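Putative xanthine dehydrogenase YAGS fad-binding subunit (PDB 5G5G) probably oxidises aldehydes to carboxylic acids as the subunit of a periplasmic three-chain oxidase that binds the molybdenum ion and its pterin cytosine dinucleotide. Local coordinates at residues I176-T181 with I365-E370; L289-D294 with M359-A364; H452-G457 with G563-A568; A481-V486 with K525-I530. All blocks are in the same frame, centred on the assembly; numbering follows the deposited sequence.

Contact 1: I176-T181 with I365-E370; sequences IDATYT and IDELAE
A helix packs here along strand 174-182 of a mixed beta sheet: Ile-176 and Tyr-180 of the strand meet Leu-368 and Glu-367 of helix 354-372. The two elements run nearly antiparallel, with segment axes at 151° and 9.1 Å apart. At one end the contact is apolar. Methyl CG2 of Ile-176 lies beside the helix backbone, 3.9 Å from CA of Leu-368; beta-branching lets CG2 point at the helix from CB while CG1 goes another way. At the other end it is polar. Tyr-180 and Glu-367 approach from opposite directions, and the phenol OH of Tyr-180 donates to OE2 of Glu-367 over 2.7 Å. OE2 sits at the edge of the ring, near its plane, while the hydroxyl oxygen lies above the carboxylate plane, 52° out of it as seen from OE2. With CG anti to its carbonyl carbon (chi1 -51°), Tyr-180 sends its ring toward the helix. Glu-367 spends its other oxygen, OE1, on a salt bridge to Arg-715. A phenylalanine in place of Tyr-180 would probably leave OE2 without this donor and the carboxylate freer to turn. This is typical alpha/beta layer packing, a helix lying against a sheet.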
# COMPACT_ATOMS: atom_id res chain seq x y z
N ILE C 176 17.68 25.74 -18.47
CA ILE C 176 17.26 25.59 -17.05
C ILE C 176 18.37 24.92 -16.25
O ILE C 176 19.19 24.20 -16.82
CB ILE C 176 15.91 24.83 -16.86
CG1 ILE C 176 16.02 23.39 -17.34
CG2 ILE C 176 14.77 25.53 -17.58
CD1 ILE C 176 16.43 22.41 -16.25
N ASP C 177 18.40 25.23 -14.95
CA ASP C 177 19.30 24.61 -13.97
C ASP C 177 18.46 24.47 -12.71
O ASP C 177 18.10 25.47 -12.11
CB ASP C 177 20.53 25.49 -13.71
CG ASP C 177 21.50 24.90 -12.69
OD1 ASP C 177 21.06 24.23 -11.77
OD2 ASP C 177 22.73 25.15 -12.76
N ALA C 178 18.11 23.24 -12.35
CA ALA C 178 17.14 23.02 -11.29
C ALA C 178 17.50 21.77 -10.55
O ALA C 178 18.14 20.89 -11.13
CB ALA C 178 15.72 22.89 -11.82
N THR C 179 17.09 21.71 -9.28
CA THR C 179 17.36 20.58 -8.41
C THR C 179 16.03 20.04 -7.96
O THR C 179 15.12 20.80 -7.64
CB THR C 179 18.25 21.00 -7.21
OG1 THR C 179 19.51 21.49 -7.72
CG2 THR C 179 18.53 19.89 -6.20
N TYR C 180 15.95 18.71 -7.87
CA TYR C 180 14.73 17.98 -7.52
C TYR C 180 15.07 16.89 -6.49
O TYR C 180 16.18 16.37 -6.44
CB TYR C 180 14.07 17.32 -8.74
CG TYR C 180 13.86 18.26 -9.90
CD1 TYR C 180 14.91 18.55 -10.79
CD2 TYR C 180 12.65 18.88 -10.10
CE1 TYR C 180 14.71 19.43 -11.82
CE2 TYR C 180 12.45 19.77 -11.15
CZ TYR C 180 13.48 20.03 -12.01
OH TYR C 180 13.34 20.97 -13.01
N THR C 181 14.11 16.61 -5.64
CA THR C 181 14.24 15.49 -4.70
C THR C 181 13.04 14.58 -4.73
O THR C 181 11.89 15.04 -4.93
CB THR C 181 14.51 15.93 -3.23
OG1 THR C 181 13.39 16.66 -2.72
CG2 THR C 181 15.71 16.80 -3.15
N ILE C 365 11.83 19.22 -18.21
CA ILE C 365 11.45 19.40 -19.60
C ILE C 365 10.24 20.36 -19.68
O ILE C 365 10.20 21.21 -20.57
CB ILE C 365 11.12 18.02 -20.24
CG1 ILE C 365 12.41 17.16 -20.43
CG2 ILE C 365 10.39 18.14 -21.58
CD1 ILE C 365 13.44 17.71 -21.38
N ASP C 366 9.27 20.21 -18.79
CA ASP C 366 8.13 21.14 -18.72
C ASP C 366 8.65 22.56 -18.48
O ASP C 366 8.17 23.51 -19.11
CB ASP C 366 7.14 20.72 -17.65
CG ASP C 366 5.76 21.32 -17.88
OD1 ASP C 366 5.13 21.02 -18.91
OD2 ASP C 366 5.29 22.07 -17.00
N GLU C 367 9.62 22.72 -17.58
CA GLU C 367 10.22 24.06 -17.32
C GLU C 367 10.92 24.64 -18.54
O GLU C 367 10.77 25.82 -18.84
CB GLU C 367 11.17 24.05 -16.12
CG GLU C 367 10.49 23.63 -14.79
CD GLU C 367 11.34 23.89 -13.57
OE1 GLU C 367 11.78 25.05 -13.46
OE2 GLU C 367 11.55 22.95 -12.76
N LEU C 368 11.70 23.79 -19.24
CA LEU C 368 12.41 24.26 -20.40
C LEU C 368 11.47 24.62 -21.54
O LEU C 368 11.64 25.64 -22.17
CB LEU C 368 13.47 23.25 -20.83
CG LEU C 368 14.39 23.67 -21.97
CD1 LEU C 368 15.18 24.96 -21.73
CD2 LEU C 368 15.32 22.51 -22.29
N ALA C 369 10.43 23.80 -21.76
CA ALA C 369 9.45 24.06 -22.81
C ALA C 369 8.74 25.42 -22.54
O ALA C 369 8.57 26.24 -23.44
CB ALA C 369 8.43 22.92 -22.89
N GLU C 370 8.40 25.66 -21.29
CA GLU C 370 7.74 26.89 -20.89
C GLU C 370 8.64 28.08 -21.16
O GLU C 370 8.23 29.05 -21.74
CB GLU C 370 7.38 26.82 -19.39
CG GLU C 370 6.79 28.10 -18.85
CD GLU C 370 6.37 28.01 -17.41
OE1 GLU C 370 7.07 27.35 -16.63
OE2 GLU C 370 5.32 28.60 -17.07

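Contact 2: L289-D294 with M359-A364; sequences LRIGAD and MALEIA
Leu-289 and Ile-291 of strand 285-293 press against Ala-360, Leu-361 and Ala-364 of helix 354-372 in a purely apolar, buried helix-on-sheet contact. The strand lies in the sheet next to strand 174-182, and the helix crosses it at a modest 33°, with the segment axes 9.5 Å apart. In one of its two conformers, Leu-289 reaches furthest into the helix: its CD1 stands 3.6 Å from CA of Leu-361 and touches two small side chains, 3.8 Å from CB of Ala-360 and 3.9 Å from CB of Ala-364. These alanines, one helical turn apart, suit their places because a single methyl lets the leucine tip come up to the helix backbone. Ile-291 holds its CG1 branch beside the backbone N and then runs on extended (chi2 180°), which carries CD1 to the helix, 4.0 Å from CB of Ala-364. Leu-361 turns its CG away from its own N, with chi1 at 173°, and crosses both strand residues at about a right angle. Its CD1 meets CD1 of Ile-291 at 4.0 Å and CD2 of Leu-289 at 4.2 Å. Polar chemistry is kept for another side of the helix, where Glu-362 forms a salt bridge with Arg-380 and a hydrogen bond with Tyr-327. With no hydrogen bond across it, the contact between these two segments rests on the packing of methyl groups and the burial of carbon.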
# COMPACT_ATOMS: atom_id res chain seq x y z
N LEU C 289 19.64 18.88 -12.68
CA LEU C 289 19.41 18.84 -14.11
C LEU C 289 19.72 20.20 -14.72
O LEU C 289 19.19 21.23 -14.25
CB LEU C 289 17.96 18.48 -14.40
CG LEU C 289 17.73 16.98 -14.42
CD1 LEU C 289 16.26 16.64 -14.22
CD2 LEU C 289 18.19 16.39 -15.74
N ARG C 290 20.57 20.20 -15.74
CA ARG C 290 20.92 21.41 -16.47
C ARG C 290 20.67 21.07 -17.95
O ARG C 290 21.31 20.16 -18.51
CB ARG C 290 22.36 21.80 -16.22
CG ARG C 290 22.67 21.98 -14.73
CD ARG C 290 24.16 22.01 -14.53
NE ARG C 290 24.67 23.28 -14.91
CZ ARG C 290 25.95 23.55 -15.21
NH1 ARG C 290 26.91 22.59 -15.21
NH2 ARG C 290 26.29 24.80 -15.51
N ILE C 291 19.70 21.75 -18.55
CA ILE C 291 19.31 21.48 -19.94
C ILE C 291 19.24 22.78 -20.72
O ILE C 291 18.62 23.72 -20.29
CB ILE C 291 17.96 20.77 -20.06
CG1 ILE C 291 17.84 19.67 -18.97
CG2 ILE C 291 17.80 20.19 -21.46
CD1 ILE C 291 16.55 18.88 -18.96
N GLY C 292 19.87 22.79 -21.90
CA GLY C 292 19.82 23.93 -22.78
C GLY C 292 19.37 23.57 -24.17
O GLY C 292 19.62 22.44 -24.64
N ALA C 293 18.71 24.53 -24.81
CA ALA C 293 18.21 24.39 -26.17
C ALA C 293 18.58 25.60 -27.01
O ALA C 293 18.89 26.67 -26.49
CB ALA C 293 16.69 24.23 -26.16
N ASP C 294 18.54 25.41 -28.32
CA ASP C 294 18.81 26.49 -29.24
C ASP C 294 17.56 27.36 -29.44
O ASP C 294 16.50 27.08 -28.84
CB ASP C 294 19.42 25.97 -30.55
CG ASP C 294 18.45 25.21 -31.45
OD1 ASP C 294 17.20 25.24 -31.30
OD2 ASP C 294 18.99 24.60 -32.40
N MET C 359 10.65 11.49 -12.56
CA MET C 359 9.99 12.46 -11.64
C MET C 359 10.71 13.83 -11.68
O MET C 359 10.05 14.86 -11.59
CB MET C 359 9.95 11.94 -10.22
CG MET C 359 8.86 10.91 -9.98
SD MET C 359 8.98 9.97 -8.46
CE MET C 359 8.22 11.10 -7.33
N ALA C 360 12.02 13.81 -11.87
CA ALA C 360 12.82 15.02 -12.07
C ALA C 360 12.86 15.48 -13.54
O ALA C 360 12.55 16.64 -13.81
CB ALA C 360 14.22 14.81 -11.54
N LEU C 361 13.32 14.62 -14.46
CA LEU C 361 13.52 15.03 -15.82
C LEU C 361 12.27 15.62 -16.47
O LEU C 361 12.36 16.63 -17.21
CB LEU C 361 14.06 13.85 -16.69
CG LEU C 361 14.17 14.08 -18.18
CD1 LEU C 361 15.22 15.19 -18.42
CD2 LEU C 361 14.60 12.79 -18.84
N GLU C 362 11.11 15.01 -16.21
CA GLU C 362 9.87 15.41 -16.89
C GLU C 362 9.25 16.70 -16.33
O GLU C 362 8.52 17.38 -17.03
CB GLU C 362 8.87 14.23 -16.90
CG GLU C 362 9.42 13.08 -17.72
CD GLU C 362 9.61 13.45 -19.20
OE1 GLU C 362 8.61 13.86 -19.84
OE2 GLU C 362 10.77 13.31 -19.74
N ILE C 363 9.66 17.09 -15.12
CA ILE C 363 9.38 18.50 -14.68
C ILE C 363 10.35 19.44 -15.39
O ILE C 363 9.92 20.49 -15.87
CB ILE C 363 9.48 18.71 -13.14
CG1 ILE C 363 8.48 17.81 -12.41
CG2 ILE C 363 9.28 20.17 -12.79
CD1 ILE C 363 8.56 17.84 -10.88
N ALA C 364 11.64 19.12 -15.41
CA ALA C 364 12.66 19.96 -16.05
C ALA C 364 12.32 20.24 -17.50
O ALA C 364 12.42 21.38 -17.97
CB ALA C 364 14.07 19.36 -15.91

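Contact 3: H452-G457 with G563-A568; sequences HLEQNG and GGRLTA
The imidazole of His-452 and the guanidinium of Arg-565 lie flat on each other, 3.7 Å between centres and 6° between planes, on one face of an antiparallel beta pair. Strands 447-453 and 566-574 form this ladder: His-452 and Thr-567 are a non-hydrogen-bonded pair, and Leu-453 and Leu-566 a hydrogen-bonded one, their side chains turned to the other face, against helix 511-534. Arg-565 takes the crowded position for CG, between its N and carbonyl carbon (chi1 78°), and runs extended past Glu-454 to lay its guanidinium on one face of the imidazole. Glu-454, alongside and pointing the same way, meets the guanidinium at its edge: OE2 of Glu-454 lies 2.8 Å from NH1 of Arg-565, a salt bridge whose hydrogen bonds are weak in geometry. OE2 also bonds to Thr-460. NE2 of the histidine is held by Glu-462 and its ND1 edge by Thr-567, so the imidazole is fixed in rotation from two sides. A serine in place of His-452 would probably strip the guanidinium of its flat partner, leave Glu-462 and Thr-567 without their mate and leave Arg-565 held mainly by Glu-454. ND1 of His-452 and OG1 of Thr-567 share a hydrogen bond of 2.7 Å.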
# COMPACT_ATOMS: atom_id res chain seq x y z
N HIS C 452 3.31 -30.29 -21.70
CA HIS C 452 2.84 -31.66 -21.96
C HIS C 452 1.52 -31.65 -22.72
O HIS C 452 0.62 -30.83 -22.39
CB HIS C 452 2.52 -32.40 -20.71
CG HIS C 452 3.56 -32.32 -19.65
ND1 HIS C 452 4.51 -33.30 -19.49
CD2 HIS C 452 3.78 -31.42 -18.67
CE1 HIS C 452 5.26 -33.02 -18.44
NE2 HIS C 452 4.83 -31.89 -17.92
N LEU C 453 1.41 -32.50 -23.73
CA LEU C 453 0.11 -32.80 -24.34
C LEU C 453 -0.35 -34.09 -23.67
O LEU C 453 0.29 -35.15 -23.85
CB LEU C 453 0.20 -32.99 -25.85
CG LEU C 453 -1.10 -33.37 -26.57
CD1 LEU C 453 -2.13 -32.25 -26.44
CD2 LEU C 453 -0.88 -33.68 -28.05
N GLU C 454 -1.44 -33.98 -22.92
CA GLU C 454 -1.98 -35.10 -22.14
C GLU C 454 -2.82 -36.03 -23.04
O GLU C 454 -3.27 -35.64 -24.09
CB GLU C 454 -2.83 -34.57 -20.96
CG GLU C 454 -2.15 -33.51 -20.06
CD GLU C 454 -1.03 -34.07 -19.19
OE1 GLU C 454 -0.82 -35.30 -19.16
OE2 GLU C 454 -0.35 -33.26 -18.51
N GLN C 455 -3.06 -37.26 -22.60
CA GLN C 455 -3.84 -38.23 -23.40
C GLN C 455 -5.31 -37.81 -23.64
O GLN C 455 -5.89 -38.17 -24.66
CB GLN C 455 -3.77 -39.63 -22.77
CG GLN C 455 -2.38 -40.24 -22.82
CD GLN C 455 -2.39 -41.75 -22.59
OE1 GLN C 455 -2.60 -42.20 -21.47
NE2 GLN C 455 -2.14 -42.51 -23.63
N ASN C 456 -5.88 -37.03 -22.71
CA ASN C 456 -7.23 -36.47 -22.90
C ASN C 456 -7.33 -35.19 -23.75
O ASN C 456 -8.39 -34.58 -23.80
CB ASN C 456 -7.87 -36.23 -21.54
CG ASN C 456 -7.16 -35.14 -20.72
OD1 ASN C 456 -6.26 -34.43 -21.20
ND2 ASN C 456 -7.56 -35.02 -19.46
N GLY C 457 -6.24 -34.78 -24.38
CA GLY C 457 -6.23 -33.59 -25.24
C GLY C 457 -5.91 -32.26 -24.55
O GLY C 457 -5.76 -31.24 -25.22
N GLY C 563 -0.27 -43.29 -27.83
CA GLY C 563 0.93 -43.89 -27.22
C GLY C 563 1.35 -43.46 -25.80
O GLY C 563 2.21 -44.11 -25.19
N GLY C 564 0.76 -42.40 -25.26
CA GLY C 564 1.15 -41.86 -23.97
C GLY C 564 1.39 -40.36 -24.13
O GLY C 564 1.44 -39.87 -25.25
N ARG C 565 1.50 -39.66 -23.02
CA ARG C 565 1.65 -38.18 -23.08
C ARG C 565 2.96 -37.77 -23.78
O ARG C 565 3.90 -38.58 -23.86
CB ARG C 565 1.42 -37.53 -21.73
CG ARG C 565 2.50 -37.54 -20.67
CD ARG C 565 2.01 -36.63 -19.54
NE ARG C 565 2.94 -36.49 -18.45
CZ ARG C 565 2.88 -35.55 -17.51
NH1 ARG C 565 1.92 -34.61 -17.51
NH2 ARG C 565 3.80 -35.53 -16.53
N LEU C 566 2.95 -36.59 -24.40
CA LEU C 566 4.12 -36.07 -25.08
C LEU C 566 4.61 -34.87 -24.28
O LEU C 566 3.80 -33.98 -23.92
CB LEU C 566 3.80 -35.68 -26.51
CG LEU C 566 3.46 -36.83 -27.47
CD1 LEU C 566 2.88 -36.31 -28.79
CD2 LEU C 566 4.67 -37.75 -27.72
N THR C 567 5.92 -34.85 -23.97
CA THR C 567 6.49 -33.85 -23.09
C THR C 567 7.69 -33.17 -23.75
O THR C 567 8.58 -33.87 -24.26
CB THR C 567 6.96 -34.48 -21.75
OG1 THR C 567 5.82 -35.00 -21.07
CG2 THR C 567 7.65 -33.45 -20.86
N ALA C 568 7.69 -31.84 -23.76
CA ALA C 568 8.79 -31.06 -24.29
C ALA C 568 9.28 -30.17 -23.18
O ALA C 568 8.48 -29.62 -22.43
CB ALA C 568 8.33 -30.24 -25.47

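Contact 4: A481-V486 with K525-I530; sequences AEMLGV and KLREMI
Arg-527 of helix 511-534 reaches across to the end of helix 472-484, where it meets Met-483. From CB the chain leaves with CG anti to the carbonyl carbon (chi1 -74°), and CG already lies 3.8 Å from the carbonyl O of Met-483. CD comes nearer to that oxygen, at 3.4 Å, and touches the methyl CE of the bent Met-483 side chain at 4.1 Å, the two side chains crossing at about a right angle. A bend at chi3 (65°) then turns the flat tip so that NH1 of Arg-527 donates to O of Met-483 over 2.8 Å. The bond uses a lone pair in the carbonyl plane and is fairly straight, 154° at the hydrogen. A water that donates to O of Glu-482 also accepts a weak bond from NH1. The methyls of Leu-484 reach the partner helix, CD1 to CD2 of Leu-526 at 3.9 Å and CD2 to CD1 of Ile-530 at 3.7 Å. Gly-485, with positive phi, ends the first helix, so Met-483 O belongs to its last turn, where carbonyls commonly lack an amide partner. A positive guanidinium suits such a place: it supplies a donor and probably eases the partial negative charge of the helix end.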
# COMPACT_ATOMS: atom_id res chain seq x y z
N ALA C 481 -2.03 -22.33 -25.64
CA ALA C 481 -3.24 -22.56 -26.39
C ALA C 481 -3.04 -22.16 -27.87
O ALA C 481 -3.48 -22.85 -28.80
CB ALA C 481 -4.39 -21.79 -25.77
N GLU C 482 -2.43 -20.99 -28.08
CA GLU C 482 -2.19 -20.48 -29.41
C GLU C 482 -1.31 -21.43 -30.19
O GLU C 482 -1.59 -21.74 -31.35
CB GLU C 482 -1.50 -19.11 -29.36
CG GLU C 482 -1.44 -18.44 -30.72
CD GLU C 482 -2.75 -17.73 -31.08
OE1 GLU C 482 -3.16 -16.82 -30.30
OE2 GLU C 482 -3.33 -18.06 -32.13
N MET C 483 -0.23 -21.87 -29.56
CA MET C 483 0.77 -22.73 -30.25
C MET C 483 0.24 -24.12 -30.62
O MET C 483 0.64 -24.69 -31.63
CB MET C 483 2.00 -22.85 -29.39
CG MET C 483 2.78 -21.55 -29.23
SD MET C 483 3.49 -20.95 -30.76
CE MET C 483 4.82 -22.10 -31.11
N LEU C 484 -0.65 -24.66 -29.78
CA LEU C 484 -1.12 -26.02 -29.92
C LEU C 484 -2.49 -26.13 -30.56
O LEU C 484 -2.91 -27.23 -30.88
CB LEU C 484 -1.06 -26.76 -28.56
CG LEU C 484 0.39 -27.00 -28.14
CD1 LEU C 484 0.47 -27.26 -26.66
CD2 LEU C 484 0.99 -28.16 -28.88
N GLY C 485 -3.16 -24.99 -30.78
CA GLY C 485 -4.49 -24.97 -31.42
C GLY C 485 -5.61 -25.51 -30.52
O GLY C 485 -6.57 -26.11 -31.02
N VAL C 486 -5.47 -25.34 -29.21
CA VAL C 486 -6.47 -25.81 -28.25
C VAL C 486 -7.16 -24.62 -27.57
O VAL C 486 -6.64 -23.50 -27.62
CB VAL C 486 -5.93 -26.79 -27.19
CG1 VAL C 486 -5.40 -28.04 -27.86
CG2 VAL C 486 -4.88 -26.14 -26.30
N LYS C 525 8.99 -27.39 -29.96
CA LYS C 525 9.45 -28.78 -29.86
C LYS C 525 8.27 -29.76 -29.73
O LYS C 525 8.25 -30.83 -30.38
CB LYS C 525 10.42 -28.93 -28.69
CG LYS C 525 10.97 -30.33 -28.45
CD LYS C 525 11.86 -30.80 -29.57
CE LYS C 525 12.37 -32.17 -29.21
NZ LYS C 525 13.49 -32.56 -30.12
N LEU C 526 7.27 -29.40 -28.95
CA LEU C 526 6.10 -30.27 -28.77
C LEU C 526 5.34 -30.44 -30.08
O LEU C 526 4.89 -31.55 -30.40
CB LEU C 526 5.19 -29.75 -27.66
CG LEU C 526 3.96 -30.56 -27.29
CD1 LEU C 526 4.33 -31.99 -26.93
CD2 LEU C 526 3.27 -29.87 -26.13
N ARG C 527 5.27 -29.38 -30.87
CA ARG C 527 4.67 -29.48 -32.20
C ARG C 527 5.43 -30.46 -33.08
O ARG C 527 4.81 -31.24 -33.78
CB ARG C 527 4.55 -28.11 -32.90
CG ARG C 527 3.44 -27.22 -32.34
CD ARG C 527 3.73 -25.76 -32.63
NE ARG C 527 3.71 -25.52 -34.08
CZ ARG C 527 2.80 -24.84 -34.78
NH1 ARG C 527 1.75 -24.27 -34.19
NH2 ARG C 527 2.96 -24.73 -36.10
N GLU C 528 6.76 -30.41 -33.04
CA GLU C 528 7.59 -31.39 -33.76
C GLU C 528 7.30 -32.82 -33.30
O GLU C 528 7.17 -33.71 -34.13
CB GLU C 528 9.08 -31.07 -33.62
CG GLU C 528 9.49 -29.80 -34.34
CD GLU C 528 11.00 -29.60 -34.37
OE1 GLU C 528 11.68 -30.27 -35.21
OE2 GLU C 528 11.47 -28.81 -33.55
N MET C 529 7.19 -33.02 -32.00
CA MET C 529 6.90 -34.35 -31.44
C MET C 529 5.50 -34.85 -31.84
O MET C 529 5.31 -36.05 -32.17
CB MET C 529 7.05 -34.34 -29.93
CG MET C 529 8.45 -34.04 -29.44
SD MET C 529 8.50 -33.73 -27.68
CE MET C 529 8.04 -35.35 -27.05
N ILE C 530 4.53 -33.94 -31.84
CA ILE C 530 3.20 -34.30 -32.30
C ILE C 530 3.23 -34.68 -33.78
O ILE C 530 2.77 -35.76 -34.15
CB ILE C 530 2.16 -33.19 -32.00
CG1 ILE C 530 2.00 -33.02 -30.50
CG2 ILE C 530 0.80 -33.53 -32.63
CD1 ILE C 530 1.43 -31.66 -30.12
O HOH W 1 -1.26 -22.84 -34.01

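From the N terminus, strand 174-182 opens contact 1, which closes only when helix 354-372 reaches residues 365-370. Contact 2 opens and closes within that span, its strand 285-293 pairing beside strand 174-182 and its other segment lying six residues earlier on the same helix, so two neighbouring strands share one helix. The chain then passes into the second molybdopterin cofactor-binding domain. Contact 3 opens at 452-457 and closes at 563-568, joining two neighbouring strands; inside this loop contact 4 ties helix 472-484 to helix 511-534, which packs on that sheet. No loops cross. The two pairs lie in series, the centres of contacts 1 and 3 about 60 Å apart.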